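Local structure of glutathione uptake transporter (4UVM) at residues P8-I18 and M134-L145; L35-L44 and E106-L116. The protein probably carries short peptides across the membrane, as a proton-coupled oligopeptide transporter of the major facilitator superfamily. All blocks are in the same frame, centred on the assembly; numbering follows the deposited sequence.

Interaction 1. Residues P8-I18 and M134-L145. With 78N ((2R)-2,3-dihydroxypropyl(7Z)-pentadec-7-enoate), chain F.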
loop_
_atom_site.group_PDB
_atom_site.type_symbol
_atom_site.label_atom_id
_atom_site.label_comp_id
_atom_site.label_asym_id
_atom_site.label_seq_id
_atom_site.Cartn_x
_atom_site.Cartn_y
_atom_site.Cartn_z
ATOM N N PRO A 8 -0.262 -34.829 11.911
ATOM C CA PRO A 8 -1.040 -33.598 11.720
ATOM C C PRO A 8 -1.910 -33.658 10.468
ATOM O O PRO A 8 -1.461 -34.170 9.441
ATOM C CB PRO A 8 0.040 -32.519 11.581
ATOM C CG PRO A 8 1.203 -33.062 12.330
ATOM C CD PRO A 8 1.171 -34.549 12.112
ATOM N N LYS A 9 -3.133 -33.144 10.547
ATOM C CA LYS A 9 -4.045 -33.194 9.406
ATOM C C LYS A 9 -4.464 -31.800 8.954
ATOM O O LYS A 9 -4.516 -30.868 9.755
ATOM C CB LYS A 9 -5.285 -34.021 9.748
ATOM C CG LYS A 9 -4.982 -35.241 10.597
ATOM C CD LYS A 9 -5.777 -36.456 10.158
ATOM C CE LYS A 9 -5.352 -37.679 10.955
ATOM N NZ LYS A 9 -3.872 -37.855 10.926
ATOM N N TRP A 10 -4.759 -31.660 7.666
ATOM C CA TRP A 10 -5.241 -30.392 7.139
ATOM C C TRP A 10 -6.650 -30.118 7.633
ATOM O O TRP A 10 -7.537 -30.955 7.482
ATOM C CB TRP A 10 -5.222 -30.381 5.609
ATOM C CG TRP A 10 -3.900 -30.020 5.020
ATOM C CD1 TRP A 10 -2.969 -30.879 4.513
ATOM C CD2 TRP A 10 -3.352 -28.701 4.873
ATOM N NE1 TRP A 10 -1.878 -30.180 4.059
ATOM C CE2 TRP A 10 -2.088 -28.842 4.268
ATOM C CE3 TRP A 10 -3.809 -27.419 5.195
ATOM C CZ2 TRP A 10 -1.272 -27.748 3.976
ATOM C CZ3 TRP A 10 -2.996 -26.331 4.902
ATOM C CH2 TRP A 10 -1.743 -26.505 4.299
ATOM N N PRO A 11 -6.855 -28.946 8.245
ATOM C CA PRO A 11 -8.201 -28.481 8.586
ATOM C C PRO A 11 -9.061 -28.356 7.334
ATOM O O PRO A 11 -8.642 -27.718 6.370
ATOM C CB PRO A 11 -7.957 -27.113 9.241
ATOM C CG PRO A 11 -6.524 -26.806 9.031
ATOM C CD PRO A 11 -5.806 -28.070 8.785
ATOM N N ARG A 12 -10.240 -28.971 7.352
ATOM C CA ARG A 12 -11.087 -29.077 6.164
ATOM C C ARG A 12 -11.651 -27.740 5.688
ATOM O O ARG A 12 -12.213 -27.649 4.595
ATOM C CB ARG A 12 -12.241 -30.049 6.429
ATOM C CG ARG A 12 -11.814 -31.503 6.564
ATOM C CD ARG A 12 -11.683 -32.179 5.205
ATOM N NE ARG A 12 -11.102 -33.515 5.312
ATOM C CZ ARG A 12 -11.174 -34.443 4.363
ATOM N NH1 ARG A 12 -11.815 -34.188 3.230
ATOM N NH2 ARG A 12 -10.611 -35.631 4.551
ATOM N N GLN A 13 -11.504 -26.705 6.507
ATOM C CA GLN A 13 -12.020 -25.386 6.159
ATOM C C GLN A 13 -11.074 -24.607 5.249
ATOM O O GLN A 13 -11.514 -23.750 4.481
ATOM C CB GLN A 13 -12.297 -24.576 7.423
ATOM C CG GLN A 13 -11.227 -24.711 8.491
ATOM C CD GLN A 13 -11.622 -25.698 9.568
ATOM O OE1 GLN A 13 -10.781 -26.400 10.121
ATOM N NE2 GLN A 13 -12.909 -25.752 9.873
ATOM N N ILE A 14 -9.781 -24.907 5.341
ATOM C CA ILE A 14 -8.754 -24.183 4.586
ATOM C C ILE A 14 -9.001 -24.116 3.069
ATOM O O ILE A 14 -8.837 -23.048 2.481
ATOM C CB ILE A 14 -7.354 -24.787 4.846
ATOM C CG1 ILE A 14 -6.967 -24.605 6.314
ATOM C CG2 ILE A 14 -6.307 -24.167 3.931
ATOM C CD1 ILE A 14 -7.005 -23.160 6.786
ATOM N N PRO A 15 -9.406 -25.233 2.427
ATOM C CA PRO A 15 -9.651 -25.131 0.981
ATOM C C PRO A 15 -10.702 -24.092 0.590
ATOM O O PRO A 15 -10.606 -23.528 -0.492
ATOM C CB PRO A 15 -10.130 -26.536 0.611
ATOM C CG PRO A 15 -9.488 -27.413 1.600
ATOM C CD PRO A 15 -9.494 -26.633 2.882
ATOM N N TYR A 16 -11.679 -23.844 1.453
ATOM C CA TYR A 16 -12.713 -22.857 1.164
ATOM C C TYR A 16 -12.201 -21.425 1.305
ATOM O O TYR A 16 -12.795 -20.496 0.760
ATOM C CB TYR A 16 -13.925 -23.067 2.077
ATOM C CG TYR A 16 -14.628 -24.381 1.859
ATOM C CD1 TYR A 16 -14.217 -25.529 2.524
ATOM C CD2 TYR A 16 -15.699 -24.479 0.981
ATOM C CE1 TYR A 16 -14.852 -26.735 2.326
ATOM C CE2 TYR A 16 -16.341 -25.686 0.777
ATOM C CZ TYR A 16 -15.912 -26.810 1.454
ATOM O OH TYR A 16 -16.542 -28.016 1.258
ATOM N N ILE A 17 -11.107 -21.244 2.034
ATOM C CA ILE A 17 -10.539 -19.913 2.219
ATOM C C ILE A 17 -9.492 -19.618 1.146
ATOM O O ILE A 17 -9.396 -18.494 0.648
ATOM C CB ILE A 17 -9.905 -19.754 3.615
ATOM C CG1 ILE A 17 -10.912 -20.130 4.698
ATOM C CG2 ILE A 17 -9.440 -18.331 3.822
ATOM C CD1 ILE A 17 -10.399 -19.935 6.114
ATOM N N ILE A 18 -8.713 -20.636 0.795
ATOM C CA ILE A 18 -7.738 -20.517 -0.283
ATOM C C ILE A 18 -8.458 -20.257 -1.611
ATOM O O ILE A 18 -8.002 -19.460 -2.434
ATOM C CB ILE A 18 -6.858 -21.783 -0.376
ATOM C CG1 ILE A 18 -5.519 -21.559 0.328
ATOM C CG2 ILE A 18 -6.603 -22.180 -1.815
ATOM C CD1 ILE A 18 -5.629 -21.228 1.794
ATOM N N MET A 134 -7.649 -17.078 8.468
ATOM C CA MET A 134 -7.069 -18.330 7.999
ATOM C C MET A 134 -6.082 -18.862 9.032
ATOM O O MET A 134 -5.913 -20.075 9.188
ATOM C CB MET A 134 -6.370 -18.131 6.652
ATOM C CG MET A 134 -6.525 -19.299 5.691
ATOM S SD MET A 134 -4.957 -19.938 5.073
ATOM C CE MET A 134 -3.983 -18.439 4.982
ATOM N N GLY A 135 -5.439 -17.938 9.738
ATOM C CA GLY A 135 -4.425 -18.283 10.714
ATOM C C GLY A 135 -4.965 -18.975 11.948
ATOM O O GLY A 135 -4.362 -19.936 12.433
ATOM N N ASP A 136 -6.097 -18.501 12.465
ATOM C CA ASP A 136 -6.640 -19.074 13.692
ATOM C C ASP A 136 -7.564 -20.262 13.411
ATOM O O ASP A 136 -8.506 -20.524 14.157
ATOM C CB ASP A 136 -7.362 -18.001 14.527
ATOM C CG ASP A 136 -8.475 -17.303 13.774
ATOM O OD1 ASP A 136 -9.134 -17.940 12.927
ATOM O OD2 ASP A 136 -8.708 -16.107 14.050
ATOM N N GLN A 137 -7.281 -20.976 12.328
ATOM C CA GLN A 137 -7.960 -22.232 12.039
ATOM C C GLN A 137 -7.034 -23.387 12.391
ATOM O O GLN A 137 -7.400 -24.557 12.269
ATOM C CB GLN A 137 -8.376 -22.311 10.568
ATOM C CG GLN A 137 -9.255 -21.161 10.105
ATOM C CD GLN A 137 -10.618 -21.163 10.766
ATOM O OE1 GLN A 137 -11.184 -22.220 11.045
ATOM N NE2 GLN A 137 -11.155 -19.972 11.016
ATOM N N PHE A 138 -5.825 -23.041 12.823
ATOM C CA PHE A 138 -4.823 -24.031 13.192
ATOM C C PHE A 138 -4.589 -24.022 14.697
ATOM O O PHE A 138 -4.457 -22.956 15.303
ATOM C CB PHE A 138 -3.503 -23.766 12.459
ATOM C CG PHE A 138 -3.612 -23.828 10.963
ATOM C CD1 PHE A 138 -3.414 -25.022 10.290
ATOM C CD2 PHE A 138 -3.903 -22.691 10.227
ATOM C CE1 PHE A 138 -3.511 -25.083 8.913
ATOM C CE2 PHE A 138 -4.003 -22.747 8.849
ATOM C CZ PHE A 138 -3.806 -23.946 8.192
ATOM N N ASP A 139 -4.548 -25.206 15.299
ATOM C CA ASP A 139 -4.180 -25.317 16.704
ATOM C C ASP A 139 -2.714 -25.718 16.812
ATOM O O ASP A 139 -1.991 -25.700 15.813
ATOM C CB ASP A 139 -5.086 -26.317 17.431
ATOM C CG ASP A 139 -5.100 -27.689 16.774
ATOM O OD1 ASP A 139 -4.581 -27.823 15.647
ATOM O OD2 ASP A 139 -5.644 -28.634 17.384
ATOM N N GLN A 140 -2.278 -26.079 18.015
ATOM C CA GLN A 140 -0.878 -26.430 18.244
ATOM C C GLN A 140 -0.471 -27.674 17.460
ATOM O O GLN A 140 0.685 -27.814 17.056
ATOM C CB GLN A 140 -0.612 -26.643 19.737
ATOM C CG GLN A 140 -0.374 -25.355 20.520
ATOM C CD GLN A 140 -1.613 -24.474 20.609
ATOM O OE1 GLN A 140 -2.739 -24.969 20.673
ATOM N NE2 GLN A 140 -1.405 -23.160 20.609
ATOM N N SER A 141 -1.424 -28.575 17.242
ATOM C CA SER A 141 -1.161 -29.782 16.471
ATOM C C SER A 141 -1.057 -29.481 14.975
ATOM O O SER A 141 -0.240 -30.073 14.270
ATOM C CB SER A 141 -2.254 -30.817 16.722
ATOM O OG SER A 141 -3.503 -30.352 16.247
ATOM N N ASN A 142 -1.885 -28.550 14.505
ATOM C CA ASN A 142 -1.928 -28.172 13.091
ATOM C C ASN A 142 -0.766 -27.293 12.643
ATOM O O ASN A 142 -0.331 -27.373 11.493
ATOM C CB ASN A 142 -3.236 -27.439 12.784
ATOM C CG ASN A 142 -4.415 -28.378 12.642
ATOM O OD1 ASN A 142 -4.258 -29.530 12.239
ATOM N ND2 ASN A 142 -5.608 -27.889 12.968
ATOM N N LYS A 143 -0.268 -26.477 13.569
ATOM C CA LYS A 143 0.616 -25.340 13.279
ATOM C C LYS A 143 1.732 -25.611 12.268
ATOM O O LYS A 143 2.175 -24.701 11.562
ATOM C CB LYS A 143 1.235 -24.834 14.584
ATOM C CG LYS A 143 1.258 -23.319 14.696
ATOM C CD LYS A 143 -0.123 -22.734 14.441
ATOM C CE LYS A 143 -0.144 -21.237 14.693
ATOM N NZ LYS A 143 0.163 -20.920 16.118
ATOM N N SER A 144 2.178 -26.861 12.198
ATOM C CA SER A 144 3.221 -27.258 11.258
ATOM C C SER A 144 2.802 -26.989 9.814
ATOM O O SER A 144 3.639 -26.694 8.960
ATOM C CB SER A 144 3.557 -28.738 11.436
ATOM O OG SER A 144 3.689 -29.064 12.808
ATOM N N LEU A 145 1.498 -27.083 9.562
ATOM C CA LEU A 145 0.930 -26.939 8.224
ATOM C C LEU A 145 0.575 -25.496 7.884
ATOM O O LEU A 145 0.431 -25.147 6.712
ATOM C CB LEU A 145 -0.320 -27.809 8.094
ATOM C CG LEU A 145 -0.158 -29.296 8.408
ATOM C CD1 LEU A 145 -1.508 -29.924 8.714
ATOM C CD2 LEU A 145 0.509 -30.004 7.243
HETATM O O22 78N F . -5.874 -30.480 0.522
HETATM C C19 78N F . -5.150 -29.566 1.260
HETATM C C18 78N F . -5.649 -28.162 1.309
HETATM O O20 78N F . -5.296 -27.619 2.523
HETATM C C17 78N F . -5.059 -27.326 0.215
HETATM O O16 78N F . -5.886 -26.421 -0.435
HETATM C C8 78N F . -6.529 -26.782 -1.604
HETATM O O15 78N F . -6.327 -27.886 -2.097
HETATM C C7 78N F . -7.481 -25.816 -2.268
HETATM C C6 78N F . -7.227 -25.419 -3.697
HETATM C C5 78N F . -8.262 -24.563 -4.383
HETATM C C4 78N F . -7.791 -23.623 -5.458
HETATM C C3 78N F . -8.807 -22.718 -6.100
HETATM C C2 78N F . -10.078 -23.357 -6.613
HETATM C C1 78N F . -10.935 -22.659 -7.446
HETATM C C9 78N F . -10.610 -21.243 -7.861
HETATM C C10 78N F . -11.503 -20.604 -8.884
HETATM C C11 78N F . -12.234 -21.510 -9.825
HETATM C C12 78N F . -13.687 -21.243 -10.039
HETATM C C13 78N F . -14.056 -20.155 -10.986
HETATM C C15 78N F . -15.780 -19.169 -12.599
HETATM C C14 78N F . -15.429 -20.203 -11.582
#

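Interaction 2. Residues L35-L44 and E106-L116. With 78M ((2S)-2,3-dihydroxypropyl(7Z)-pentadec-7-enoate), chain B.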
loop_
_atom_site.group_PDB
_atom_site.type_symbol
_atom_site.label_atom_id
_atom_site.label_comp_id
_atom_site.label_asym_id
_atom_site.label_seq_id
_atom_site.Cartn_x
_atom_site.Cartn_y
_atom_site.Cartn_z
ATOM N N LEU A 35 -7.450 -0.276 -14.974
ATOM C CA LEU A 35 -8.146 0.903 -14.488
ATOM C C LEU A 35 -7.605 2.159 -15.165
ATOM O O LEU A 35 -8.373 2.992 -15.646
ATOM C CB LEU A 35 -8.020 1.009 -12.967
ATOM C CG LEU A 35 -8.839 2.105 -12.287
ATOM C CD1 LEU A 35 -10.313 1.958 -12.628
ATOM C CD2 LEU A 35 -8.630 2.068 -10.784
ATOM N N THR A 36 -6.282 2.282 -15.214
ATOM C CA THR A 36 -5.639 3.433 -15.848
ATOM C C THR A 36 -5.844 3.495 -17.369
ATOM O O THR A 36 -6.100 4.578 -17.900
ATOM C CB THR A 36 -4.122 3.469 -15.547
ATOM O OG1 THR A 36 -3.908 3.327 -14.138
ATOM C CG2 THR A 36 -3.510 4.780 -16.028
ATOM N N PRO A 37 -5.727 2.352 -18.080
ATOM C CA PRO A 37 -6.080 2.402 -19.506
ATOM C C PRO A 37 -7.526 2.805 -19.777
ATOM O O PRO A 37 -7.762 3.618 -20.666
ATOM C CB PRO A 37 -5.844 0.968 -19.973
ATOM C CG PRO A 37 -4.782 0.474 -19.074
ATOM C CD PRO A 37 -5.104 1.058 -17.737
ATOM N N PHE A 38 -8.471 2.240 -19.032
ATOM C CA PHE A 38 -9.885 2.564 -19.200
ATOM C C PHE A 38 -10.187 4.047 -18.995
ATOM O O PHE A 38 -11.024 4.617 -19.694
ATOM C CB PHE A 38 -10.727 1.738 -18.232
ATOM C CG PHE A 38 -12.141 2.222 -18.092
ATOM C CD1 PHE A 38 -13.070 1.985 -19.090
ATOM C CD2 PHE A 38 -12.549 2.900 -16.952
ATOM C CE1 PHE A 38 -14.370 2.424 -18.959
ATOM C CE2 PHE A 38 -13.852 3.339 -16.820
ATOM C CZ PHE A 38 -14.762 3.098 -17.823
ATOM N N LEU A 39 -9.516 4.667 -18.028
ATOM C CA LEU A 39 -9.732 6.084 -17.751
ATOM C C LEU A 39 -9.255 6.949 -18.915
ATOM O O LEU A 39 -9.867 7.963 -19.238
ATOM C CB LEU A 39 -9.020 6.503 -16.463
ATOM C CG LEU A 39 -9.570 5.931 -15.155
ATOM C CD1 LEU A 39 -8.699 6.340 -13.972
ATOM C CD2 LEU A 39 -11.008 6.368 -14.940
ATOM N N MET A 40 -8.159 6.533 -19.540
ATOM C CA MET A 40 -7.570 7.276 -20.651
ATOM C C MET A 40 -8.341 7.117 -21.962
ATOM O O MET A 40 -8.514 8.082 -22.702
ATOM C CB MET A 40 -6.119 6.842 -20.863
ATOM C CG MET A 40 -5.156 7.369 -19.824
ATOM S SD MET A 40 -4.977 9.159 -19.935
ATOM C CE MET A 40 -4.260 9.324 -21.569
ATOM N N THR A 41 -8.793 5.900 -22.252
ATOM C CA THR A 41 -9.440 5.621 -23.531
ATOM C C THR A 41 -10.936 5.919 -23.542
ATOM O O THR A 41 -11.494 6.232 -24.590
ATOM C CB THR A 41 -9.243 4.149 -23.952
ATOM O OG1 THR A 41 -10.073 3.299 -23.154
ATOM C CG2 THR A 41 -7.791 3.738 -23.803
ATOM N N ALA A 42 -11.585 5.814 -22.388
ATOM C CA ALA A 42 -13.039 5.855 -22.350
ATOM C C ALA A 42 -13.597 6.917 -21.407
ATOM O O ALA A 42 -13.996 7.994 -21.849
ATOM C CB ALA A 42 -13.581 4.482 -21.966
ATOM N N LEU A 43 -13.617 6.604 -20.113
ATOM C CA LEU A 43 -14.353 7.390 -19.122
ATOM C C LEU A 43 -13.998 8.881 -19.092
ATOM O O LEU A 43 -14.882 9.728 -18.955
ATOM C CB LEU A 43 -14.149 6.787 -17.729
ATOM C CG LEU A 43 -14.962 7.418 -16.597
ATOM C CD1 LEU A 43 -16.455 7.300 -16.875
ATOM C CD2 LEU A 43 -14.618 6.789 -15.262
ATOM N N LEU A 44 -12.716 9.206 -19.221
ATOM C CA LEU A 44 -12.291 10.602 -19.149
ATOM C C LEU A 44 -11.990 11.199 -20.527
ATOM O O LEU A 44 -11.066 11.995 -20.668
ATOM C CB LEU A 44 -11.060 10.735 -18.245
ATOM C CG LEU A 44 -11.205 10.225 -16.809
ATOM C CD1 LEU A 44 -9.897 10.377 -16.052
ATOM C CD2 LEU A 44 -12.335 10.936 -16.075
ATOM N N GLU A 106 -20.749 2.365 -16.243
ATOM C CA GLU A 106 -19.604 2.446 -17.143
ATOM C C GLU A 106 -19.407 3.831 -17.753
ATOM O O GLU A 106 -18.278 4.297 -17.903
ATOM C CB GLU A 106 -19.766 1.411 -18.259
ATOM C CG GLU A 106 -18.835 1.587 -19.437
ATOM C CD GLU A 106 -19.071 0.539 -20.504
ATOM O OE1 GLU A 106 -20.013 -0.266 -20.336
ATOM O OE2 GLU A 106 -18.317 0.515 -21.501
ATOM N N HIS A 107 -20.511 4.488 -18.098
ATOM C CA HIS A 107 -20.447 5.730 -18.862
ATOM C C HIS A 107 -20.743 6.977 -18.031
ATOM O O HIS A 107 -20.736 8.092 -18.557
ATOM C CB HIS A 107 -21.410 5.660 -20.054
ATOM C CG HIS A 107 -21.069 4.590 -21.044
ATOM N ND1 HIS A 107 -19.953 4.655 -21.851
ATOM C CD2 HIS A 107 -21.695 3.433 -21.358
ATOM C CE1 HIS A 107 -19.907 3.581 -22.620
ATOM N NE2 HIS A 107 -20.952 2.824 -22.341
ATOM N N SER A 108 -21.008 6.796 -16.742
ATOM C CA SER A 108 -21.214 7.935 -15.851
ATOM C C SER A 108 -20.054 8.038 -14.872
ATOM O O SER A 108 -19.694 7.056 -14.219
ATOM C CB SER A 108 -22.540 7.817 -15.099
ATOM O OG SER A 108 -22.442 6.894 -14.033
ATOM N N VAL A 109 -19.470 9.229 -14.778
ATOM C CA VAL A 109 -18.293 9.448 -13.944
ATOM C C VAL A 109 -18.605 9.352 -12.452
ATOM O O VAL A 109 -17.889 8.689 -11.703
ATOM C CB VAL A 109 -17.661 10.815 -14.236
ATOM C CG1 VAL A 109 -16.542 11.108 -13.256
ATOM C CG2 VAL A 109 -17.146 10.853 -15.663
ATOM N N GLN A 110 -19.675 10.015 -12.026
ATOM C CA GLN A 110 -20.080 9.982 -10.626
ATOM C C GLN A 110 -20.357 8.555 -10.163
ATOM O O GLN A 110 -19.945 8.153 -9.077
ATOM C CB GLN A 110 -21.323 10.843 -10.401
ATOM C CG GLN A 110 -21.842 10.790 -8.975
ATOM C CD GLN A 110 -23.315 11.132 -8.872
ATOM O OE1 GLN A 110 -23.689 12.303 -8.796
ATOM N NE2 GLN A 110 -24.160 10.105 -8.870
ATOM N N GLY A 111 -21.050 7.793 -11.000
ATOM C CA GLY A 111 -21.423 6.433 -10.665
ATOM C C GLY A 111 -20.248 5.477 -10.668
ATOM O O GLY A 111 -20.247 4.479 -9.947
ATOM N N PHE A 112 -19.243 5.777 -11.483
ATOM C CA PHE A 112 -18.058 4.931 -11.551
ATOM C C PHE A 112 -17.177 5.151 -10.325
ATOM O O PHE A 112 -16.635 4.201 -9.760
ATOM C CB PHE A 112 -17.268 5.201 -12.832
ATOM C CG PHE A 112 -16.233 4.156 -13.130
ATOM C CD1 PHE A 112 -16.574 3.010 -13.827
ATOM C CD2 PHE A 112 -14.924 4.310 -12.703
ATOM C CE1 PHE A 112 -15.628 2.041 -14.103
ATOM C CE2 PHE A 112 -13.972 3.343 -12.973
ATOM C CZ PHE A 112 -14.325 2.207 -13.674
ATOM N N TYR A 113 -17.044 6.412 -9.920
ATOM C CA TYR A 113 -16.288 6.772 -8.726
ATOM C C TYR A 113 -16.906 6.155 -7.478
ATOM O O TYR A 113 -16.204 5.826 -6.524
ATOM C CB TYR A 113 -16.221 8.289 -8.565
ATOM C CG TYR A 113 -15.335 8.990 -9.563
ATOM C CD1 TYR A 113 -14.583 8.272 -10.485
ATOM C CD2 TYR A 113 -15.236 10.374 -9.572
ATOM C CE1 TYR A 113 -13.766 8.915 -11.397
ATOM C CE2 TYR A 113 -14.423 11.027 -10.476
ATOM C CZ TYR A 113 -13.691 10.294 -11.387
ATOM O OH TYR A 113 -12.882 10.946 -12.288
ATOM N N THR A 114 -18.226 6.013 -7.492
ATOM C CA THR A 114 -18.950 5.425 -6.374
ATOM C C THR A 114 -18.610 3.943 -6.250
ATOM O O THR A 114 -18.439 3.422 -5.148
ATOM C CB THR A 114 -20.473 5.602 -6.534
ATOM O OG1 THR A 114 -20.784 6.995 -6.656
ATOM C CG2 THR A 114 -21.213 5.031 -5.333
ATOM N N GLY A 115 -18.504 3.272 -7.392
ATOM C CA GLY A 115 -18.166 1.862 -7.418
ATOM C C GLY A 115 -16.746 1.600 -6.963
ATOM O O GLY A 115 -16.468 0.577 -6.339
ATOM N N LEU A 116 -15.843 2.521 -7.283
ATOM C CA LEU A 116 -14.458 2.417 -6.840
ATOM C C LEU A 116 -14.394 2.482 -5.323
ATOM O O LEU A 116 -13.610 1.775 -4.693
ATOM C CB LEU A 116 -13.601 3.527 -7.455
ATOM C CG LEU A 116 -13.231 3.399 -8.931
ATOM C CD1 LEU A 116 -12.368 4.571 -9.359
ATOM C CD2 LEU A 116 -12.513 2.087 -9.186
HETATM O O21 78M B . -12.045 14.142 -10.184
HETATM C C20 78M B . -10.668 14.135 -10.297
HETATM C C18 78M B . -9.871 14.382 -9.062
HETATM O O19 78M B . -8.597 14.778 -9.408
HETATM C C17 78M B . -9.794 13.144 -8.226
HETATM O O2 78M B . -10.773 12.185 -8.424
HETATM C C1 78M B . -11.168 11.391 -7.368
HETATM O O1 78M B . -10.786 11.647 -6.232
HETATM C C2 78M B . -12.066 10.202 -7.600
HETATM C C3 78M B . -11.692 8.922 -6.907
HETATM C C4 78M B . -12.812 8.067 -6.380
HETATM C C5 78M B . -12.452 6.787 -5.683
HETATM C C6 78M B . -12.249 6.855 -4.195
HETATM C C7 78M B . -12.303 5.554 -3.426
HETATM C C8 78M B . -11.955 5.517 -2.088
HETATM C C9 78M B . -11.515 6.769 -1.367
HETATM C C10 78M B . -11.486 6.706 0.133
HETATM C C11 78M B . -11.006 7.922 0.861
HETATM C C12 78M B . -10.258 7.745 2.143
HETATM C C13 78M B . -9.701 8.988 2.747
HETATM C C15 78M B . -8.052 8.895 4.700
HETATM C C14 78M B . -9.462 9.024 4.225
#

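Interaction 1. Residues P8-I18 and M134-L145
Leu145 lies over one face of the Trp10 indole. Its CB stands 4.2 Å from the centroid of the six-membered ring and 7° off the normal, a CH-pi contact. Of the two methyls, CD2 stays over the ring, 4.1 Å from Trp10 CE2. CD1 turns to the backbone of Lys9 and to Pro8 CB. The hydroxyl O20 of the lipid 78N lies over the opposite face, toward its rim, nearest Trp10 CE3 at 3.1 Å. With an alanine in place of Trp10, Leu145 would probably lose the face it packs on, leaving a gap beside the lipid headgroup.

At the helix 14-32 end, the chain of Met134 bends at chi2 (-126°) and chi3. CG meets Ile17 CG2 at 3.6 Å, and SD meets Ile18 CD1 at 3.6 Å. Gln137 lays its aliphatic part near Ile14 and Ile17. Its OE1 accepts a hydrogen bond from Ile203 N and its NE2 gives one to Phe133 O, which together hold the amide beside Gln13.

The contact joins the start of helix 14-32 and the chain before it to the link between helices 127-135 and 143-175. From helix 143-175, Ala149 meets Trp10 and Phe138, and Phe150 and Phe153 meet Met134.

Interaction 2. Residues L35-L44 and E106-L116
Phe38 and Phe112 meet from opposite directions. Phe38 CE2 sits over one face of the Phe112 ring, toward its rim, 3.4 Å from Phe112 CZ. The planes are 34° apart and the centroids 4.9 Å apart, so the pair is oblique. Two more residues of helix 35-43 touch the Phe112 ring. Leu35 CD1 lies at the ring edge, 3.9 Å from Phe112 CE2. Leu43 CD2 comes in obliquely, 3.6 Å from Phe112 CD2.

Leu43 CG is anti to the backbone N (chi1 -174°), which carries its fork toward residues 106-116; there the two methyls part. CD2 goes to Phe112, while CD1 packs on Val109 CG2 at 3.8 Å and nears Glu106 O. At the N-terminal end of helix 35-43, Leu35 CD1 reaches Leu116 CD2 at 4.1 Å. Leu44 CD2 meets the OH of Tyr113, whose ring carries the lipid 78M on one face, with C2 3.7 Å from Tyr113 CD2.

The next shell packs round them. Phe181 packs edge-to-face with Phe38, and Leu102 of helix 84-104 touches Phe112. A wider pi-type turn at 39-43 shapes the end of helix 35-43, where Phe38 O accepts from both Ala42 N and Leu43 N.

The axes of the short segments 35-43 and 109-116 are nearly antiparallel (172°) and come no closer than 13.3 Å. Long side chains therefore bridge the space. Their contacts are mainly apolar, made by Leu, Val and Phe groups through dispersion; Glu106 O, at the Phe38 ring edge, and Tyr113 OH are polar neighbours. This suits helices predicted to lie in the membrane.

How the interactions relate
Interactions 1 and 2 join successive helices of the same two regions of the chain. Helices 14-32 and 35-43 follow each other in sequence, as do helices 109-125 and 127-135. Interaction 2 is nested inside the loop that interaction 1 closes. Their centres lie 40 Å apart and their nearest atoms about 21 Å apart, so they do not touch. This spacing is consistent with contacts near opposite ends of these two runs of helices. Each contact also borders a bound lipid, 78N at residues 8-18 and 78M at residues 106-116. These are separate monoacylglycerol molecules, consistent with lipid of the in meso crystals.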